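Local coordinates for protein sphingomyelinase-c (Listeria ivanovii, PDB 1ZWX) that is a bacterial sphingomyelinase-type protein, also called SmcL, built on the DNase I-like fold of the endonuclease/exonuclease/phosphatase family, at residues D203-H206 and D207-L211; D162-R165 and A166-E170. One frame throughout, in Å; residues are numbered along the deposited sequence.

Contact 1 of 2, residues D203-H206 and D207-L211; sequences DEYH and DMLKL. Unlike the reference sequence in segment 207-211: Leu209 (reference Phe).
The imidazole of His206 and the carboxylate of Asp207, neighbours on one helix, are joined by a hydrogen bond from His206 ND1 to Asp207 OD1 of 3.0 Å, with an N-H...O angle of 161°. OD1 receives it on its anti lone pair and lies close to the ring plane, although the carboxylate is turned 62° from that ring. With His206 CG anti to the backbone N (chi1 170°), the ring lies alongside the next turn, and Lys210 curls back toward its far end. Lys210 NZ stops 3.3 Å from His206 NE2 without a direct bond; one water links NZ with NE2, and a second, above one face of the imidazole but offset toward its rim, accepts from NZ and donates to His206 O at 2.8 Å. His206 and Lys210 are exposed, whereas Asp207 turns its other oxygen, OD2, to Arg165 of helix 161-182.

Round the helix, the Tyr205 ring leans with one side against Met208 and Leu209 of the following turn, which meet it obliquely. Met208, bent at its last torsion, brings CE to 3.6 Å from Tyr205 CD1, while Leu209 CD1 comes equally close, 3.6 Å, to Tyr205 CE2. Leu209 is a Phe in the reference sequence. Underneath run the i to i+4 bonds of the helix, such as Leu209 N to Tyr205 O at 3.1 Å.

Further out, Tyr205 OH bonds to Ser216 OG, and Tyr200 meets the Tyr205 ring edge-to-face. Tyr205 and Met208 thus seat helix 203-212 on Phe251 of strand 248-252, an outermost strand of its sheet, while Glu204 pairs with Arg168 of helix 161-182.

Contact 2 of 2, residues D162-R165 and A166-E170; sequences DTSR and AIRAE
Ser164 and Arg168 meet one turn apart near the start of helix 161-182, the helix of the beta-alpha-beta unit formed with strands 143-151 and 189-193. The Arg168 side chain doubles back along the helix: its bend at chi3 (-74°) lays the guanidinium across the preceding turn, with Ser164 O 3.8 Å above the plane and over its centre. That same carbonyl oxygen accepts the backbone N-H of Arg168 at 3.0 Å. Asp155 ties the pair together from outside, since its OD1 takes a hydrogen bond from Ser164 OG and a salt bridge from Arg168 NH2. Glu204 and the carbonyl of Gln153 hold the other two guanidinium nitrogens, so the flat group is probably fixed in rotation.

Arg165 leaves the helix differently. Extended from CG to NE, it carries its charge away from Arg168 and toward Asp207, and Arg165 NE lies 7.0 Å from Arg168 NH2.

On another side, Thr163 and Ile167 pair through their methyls: Thr163 CG2 stands anti to the backbone N and reaches Ile167 CD1 at 3.8 Å. Thr163 OG1 is hydrogen-bonded to Ser160 OG, while Ile167 CG1 rests 3.3 Å from Thr163 O.

Contact 2 comes first along the chain, in helix 161-182; strand 189-193 then intervenes before contact 1, in helix 203-212. Their centres lie about 12 Å apart, on the same side of the chain's centre, and the two helices touch. Glu204 OE1 and Arg168 NE form a salt bridge of 2.8 Å, with a longer one of 3.3 Å between Asp207 OD2 and Arg165 NH2. Leu211 CD1 adds an apolar touch at 3.7 Å from Ala169 CB. Helix 161-182 connects strands 143-151 and 189-193, and helix 203-212 rests on strand 248-252 of the same sheet in the DNase I-like fold, the pair joined by acids from contact 1 and arginines from contact 2.

Contact 1 of 2, residues D203-H206 and D207-L211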
loop_
_atom_site.group_PDB
_atom_site.type_symbol
_atom_site.label_atom_id
_atom_site.label_comp_id
_atom_site.label_asym_id
_atom_site.label_seq_id
_atom_site.Cartn_x
_atom_site.Cartn_y
_atom_site.Cartn_z
ATOM N N ASP A 203 -1.837 -11.852 -17.796
ATOM C CA ASP A 203 -0.457 -11.997 -18.256
ATOM C C ASP A 203 0.491 -11.118 -17.436
ATOM O O ASP A 203 1.584 -11.562 -17.068
ATOM C CB ASP A 203 -0.301 -11.623 -19.732
ATOM C CG ASP A 203 -0.880 -12.676 -20.679
ATOM O OD1 ASP A 203 -1.344 -13.745 -20.231
ATOM O OD2 ASP A 203 -0.879 -12.418 -21.900
ATOM N N GLU A 204 0.084 -9.866 -17.187
ATOM C CA GLU A 204 0.910 -8.935 -16.419
ATOM C C GLU A 204 1.143 -9.481 -14.989
ATOM O O GLU A 204 2.225 -9.333 -14.454
ATOM C CB GLU A 204 0.310 -7.525 -16.352
ATOM C CG GLU A 204 1.316 -6.521 -15.759
ATOM C CD GLU A 204 0.794 -5.092 -15.636
ATOM O OE1 GLU A 204 1.601 -4.175 -15.405
ATOM O OE2 GLU A 204 -0.395 -4.900 -15.776
ATOM N N TYR A 205 0.133 -10.103 -14.402
ATOM C CA TYR A 205 0.285 -10.749 -13.082
ATOM C C TYR A 205 1.380 -11.824 -13.120
ATOM O O TYR A 205 2.299 -11.814 -12.306
ATOM C CB TYR A 205 -1.019 -11.347 -12.587
ATOM C CG TYR A 205 -0.855 -11.935 -11.185
ATOM C CD1 TYR A 205 -0.961 -11.117 -10.038
ATOM C CD2 TYR A 205 -0.553 -13.282 -11.007
ATOM C CE1 TYR A 205 -0.789 -11.645 -8.757
ATOM C CE2 TYR A 205 -0.382 -13.826 -9.706
ATOM C CZ TYR A 205 -0.483 -12.998 -8.603
ATOM O OH TYR A 205 -0.326 -13.531 -7.343
ATOM N N HIS A 206 1.308 -12.715 -14.110
ATOM C CA HIS A 206 2.364 -13.711 -14.336
ATOM C C HIS A 206 3.725 -13.087 -14.362
ATOM O O HIS A 206 4.640 -13.541 -13.647
ATOM C CB HIS A 206 2.116 -14.519 -15.642
ATOM C CG HIS A 206 3.282 -15.378 -16.037
ATOM N ND1 HIS A 206 4.420 -14.868 -16.628
ATOM C CD2 HIS A 206 3.499 -16.709 -15.892
ATOM C CE1 HIS A 206 5.287 -15.846 -16.831
ATOM N NE2 HIS A 206 4.755 -16.973 -16.388
ATOM N N ASP A 207 3.887 -12.023 -15.154
ATOM C CA ASP A 207 5.174 -11.373 -15.271
ATOM C C ASP A 207 5.637 -10.685 -13.989
ATOM O O ASP A 207 6.840 -10.643 -13.703
ATOM C CB ASP A 207 5.160 -10.355 -16.408
ATOM C CG ASP A 207 5.240 -11.020 -17.792
ATOM O OD1 ASP A 207 5.037 -12.259 -17.920
ATOM O OD2 ASP A 207 5.481 -10.276 -18.736
ATOM N N MET A 208 4.691 -10.090 -13.264
ATOM C CA MET A 208 5.006 -9.450 -11.967
ATOM C C MET A 208 5.660 -10.453 -11.010
ATOM O O MET A 208 6.630 -10.109 -10.328
ATOM C CB MET A 208 3.748 -8.913 -11.299
ATOM C CG MET A 208 4.018 -8.397 -9.845
ATOM S SD MET A 208 2.645 -7.407 -9.213
ATOM C CE MET A 208 1.386 -8.615 -9.009
ATOM N N LEU A 209 5.121 -11.670 -10.965
ATOM C CA LEU A 209 5.718 -12.743 -10.126
ATOM C C LEU A 209 7.206 -12.886 -10.439
ATOM O O LEU A 209 8.063 -12.953 -9.524
ATOM C CB LEU A 209 4.930 -14.073 -10.203
ATOM C CG LEU A 209 3.448 -14.088 -9.780
ATOM C CD1 LEU A 209 2.856 -15.482 -9.784
ATOM C CD2 LEU A 209 3.190 -13.372 -8.438
ATOM N N LYS A 210 7.557 -12.835 -11.725
ATOM C CA LYS A 210 8.954 -12.977 -12.111
ATOM C C LYS A 210 9.794 -11.750 -11.823
ATOM O O LYS A 210 10.973 -11.851 -11.475
ATOM C CB LYS A 210 9.078 -13.357 -13.619
ATOM C CG LYS A 210 8.460 -14.703 -13.992
ATOM C CD LYS A 210 9.268 -15.868 -13.387
ATOM C CE LYS A 210 8.854 -17.265 -13.901
ATOM N NZ LYS A 210 7.497 -17.269 -14.513
ATOM N N LEU A 211 9.206 -10.573 -12.016
ATOM C CA LEU A 211 9.970 -9.327 -11.897
ATOM C C LEU A 211 10.268 -8.987 -10.426
ATOM O O LEU A 211 11.311 -8.422 -10.134
ATOM C CB LEU A 211 9.182 -8.161 -12.500
ATOM C CG LEU A 211 9.079 -8.140 -14.039
ATOM C CD1 LEU A 211 7.993 -7.157 -14.522
ATOM C CD2 LEU A 211 10.409 -7.763 -14.611
HETATM O O HOH W 1 5.037 -16.258 -13.046
HETATM O O HOH W 2 5.894 -19.588 -15.604
#

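Contact 2 of 2, residues D162-R165 and A166-E170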
loop_
_atom_site.group_PDB
_atom_site.type_symbol
_atom_site.label_atom_id
_atom_site.label_comp_id
_atom_site.label_asym_id
_atom_site.label_seq_id
_atom_site.Cartn_x
_atom_site.Cartn_y
_atom_site.Cartn_z
ATOM N N ASP A 162 -0.120 -0.497 -22.661
ATOM C CA ASP A 162 1.286 -0.919 -22.903
ATOM C C ASP A 162 2.287 -0.049 -22.171
ATOM O O ASP A 162 3.296 -0.521 -21.615
ATOM C CB ASP A 162 1.646 -0.815 -24.379
ATOM C CG ASP A 162 0.934 -1.821 -25.206
ATOM O OD1 ASP A 162 0.142 -1.394 -26.088
ATOM O OD2 ASP A 162 1.147 -3.032 -24.956
ATOM N N THR A 163 2.032 1.249 -22.225
ATOM C CA THR A 163 2.877 2.213 -21.548
ATOM C C THR A 163 2.813 2.045 -19.986
ATOM O O THR A 163 3.845 1.998 -19.316
ATOM C CB THR A 163 2.489 3.634 -21.959
ATOM O OG1 THR A 163 2.888 3.843 -23.322
ATOM C CG2 THR A 163 3.247 4.654 -21.096
ATOM N N SER A 164 1.618 1.994 -19.439
ATOM C CA SER A 164 1.502 1.846 -17.974
ATOM C C SER A 164 2.089 0.473 -17.537
ATOM O O SER A 164 2.771 0.383 -16.523
ATOM C CB SER A 164 0.079 2.115 -17.485
ATOM O OG SER A 164 -0.871 1.278 -18.107
ATOM N N ARG A 165 1.877 -0.567 -18.330
ATOM C CA ARG A 165 2.539 -1.861 -18.051
ATOM C C ARG A 165 4.082 -1.805 -18.055
ATOM O O ARG A 165 4.771 -2.377 -17.162
ATOM C CB ARG A 165 1.967 -2.953 -18.989
ATOM C CG ARG A 165 2.693 -4.308 -18.908
ATOM C CD ARG A 165 1.874 -5.395 -19.610
ATOM N NE ARG A 165 2.474 -6.725 -19.429
ATOM C CZ ARG A 165 1.987 -7.857 -19.940
ATOM N NH1 ARG A 165 0.875 -7.842 -20.680
ATOM N NH2 ARG A 165 2.620 -9.006 -19.718
ATOM N N ALA A 166 4.656 -1.135 -19.053
ATOM C CA ALA A 166 6.101 -0.962 -19.110
ATOM C C ALA A 166 6.626 -0.185 -17.904
ATOM O O ALA A 166 7.662 -0.537 -17.332
ATOM C CB ALA A 166 6.514 -0.234 -20.393
ATOM N N ILE A 167 5.939 0.907 -17.549
ATOM C CA ILE A 167 6.365 1.699 -16.392
ATOM C C ILE A 167 6.342 0.814 -15.115
ATOM O O ILE A 167 7.326 0.788 -14.386
ATOM C CB ILE A 167 5.472 2.977 -16.191
ATOM C CG1 ILE A 167 5.672 3.960 -17.360
ATOM C CG2 ILE A 167 5.848 3.704 -14.889
ATOM C CD1 ILE A 167 4.498 4.968 -17.473
ATOM N N ARG A 168 5.256 0.088 -14.886
ATOM C CA ARG A 168 5.145 -0.796 -13.695
ATOM C C ARG A 168 6.232 -1.863 -13.695
ATOM O O ARG A 168 6.782 -2.192 -12.662
ATOM C CB ARG A 168 3.816 -1.490 -13.628
ATOM C CG ARG A 168 2.687 -0.606 -13.136
ATOM C CD ARG A 168 1.473 -1.409 -12.859
ATOM N NE ARG A 168 0.756 -1.871 -14.058
ATOM C CZ ARG A 168 -0.192 -1.189 -14.692
ATOM N NH1 ARG A 168 -0.600 0.013 -14.241
ATOM N NH2 ARG A 168 -0.756 -1.741 -15.775
ATOM N N ALA A 169 6.567 -2.378 -14.881
ATOM C CA ALA A 169 7.618 -3.370 -15.007
ATOM C C ALA A 169 8.970 -2.772 -14.638
ATOM O O ALA A 169 9.772 -3.450 -13.960
ATOM C CB ALA A 169 7.608 -4.003 -16.444
ATOM N N GLU A 170 9.210 -1.502 -14.997
ATOM C CA GLU A 170 10.463 -0.837 -14.667
ATOM C C GLU A 170 10.491 -0.581 -13.159
ATOM O O GLU A 170 11.533 -0.749 -12.497
ATOM C CB GLU A 170 10.623 0.475 -15.441
ATOM C CG GLU A 170 11.990 1.120 -15.377
ATOM C CD GLU A 170 12.238 1.918 -14.062
ATOM O OE1 GLU A 170 13.407 2.139 -13.710
ATOM O OE2 GLU A 170 11.271 2.315 -13.392
#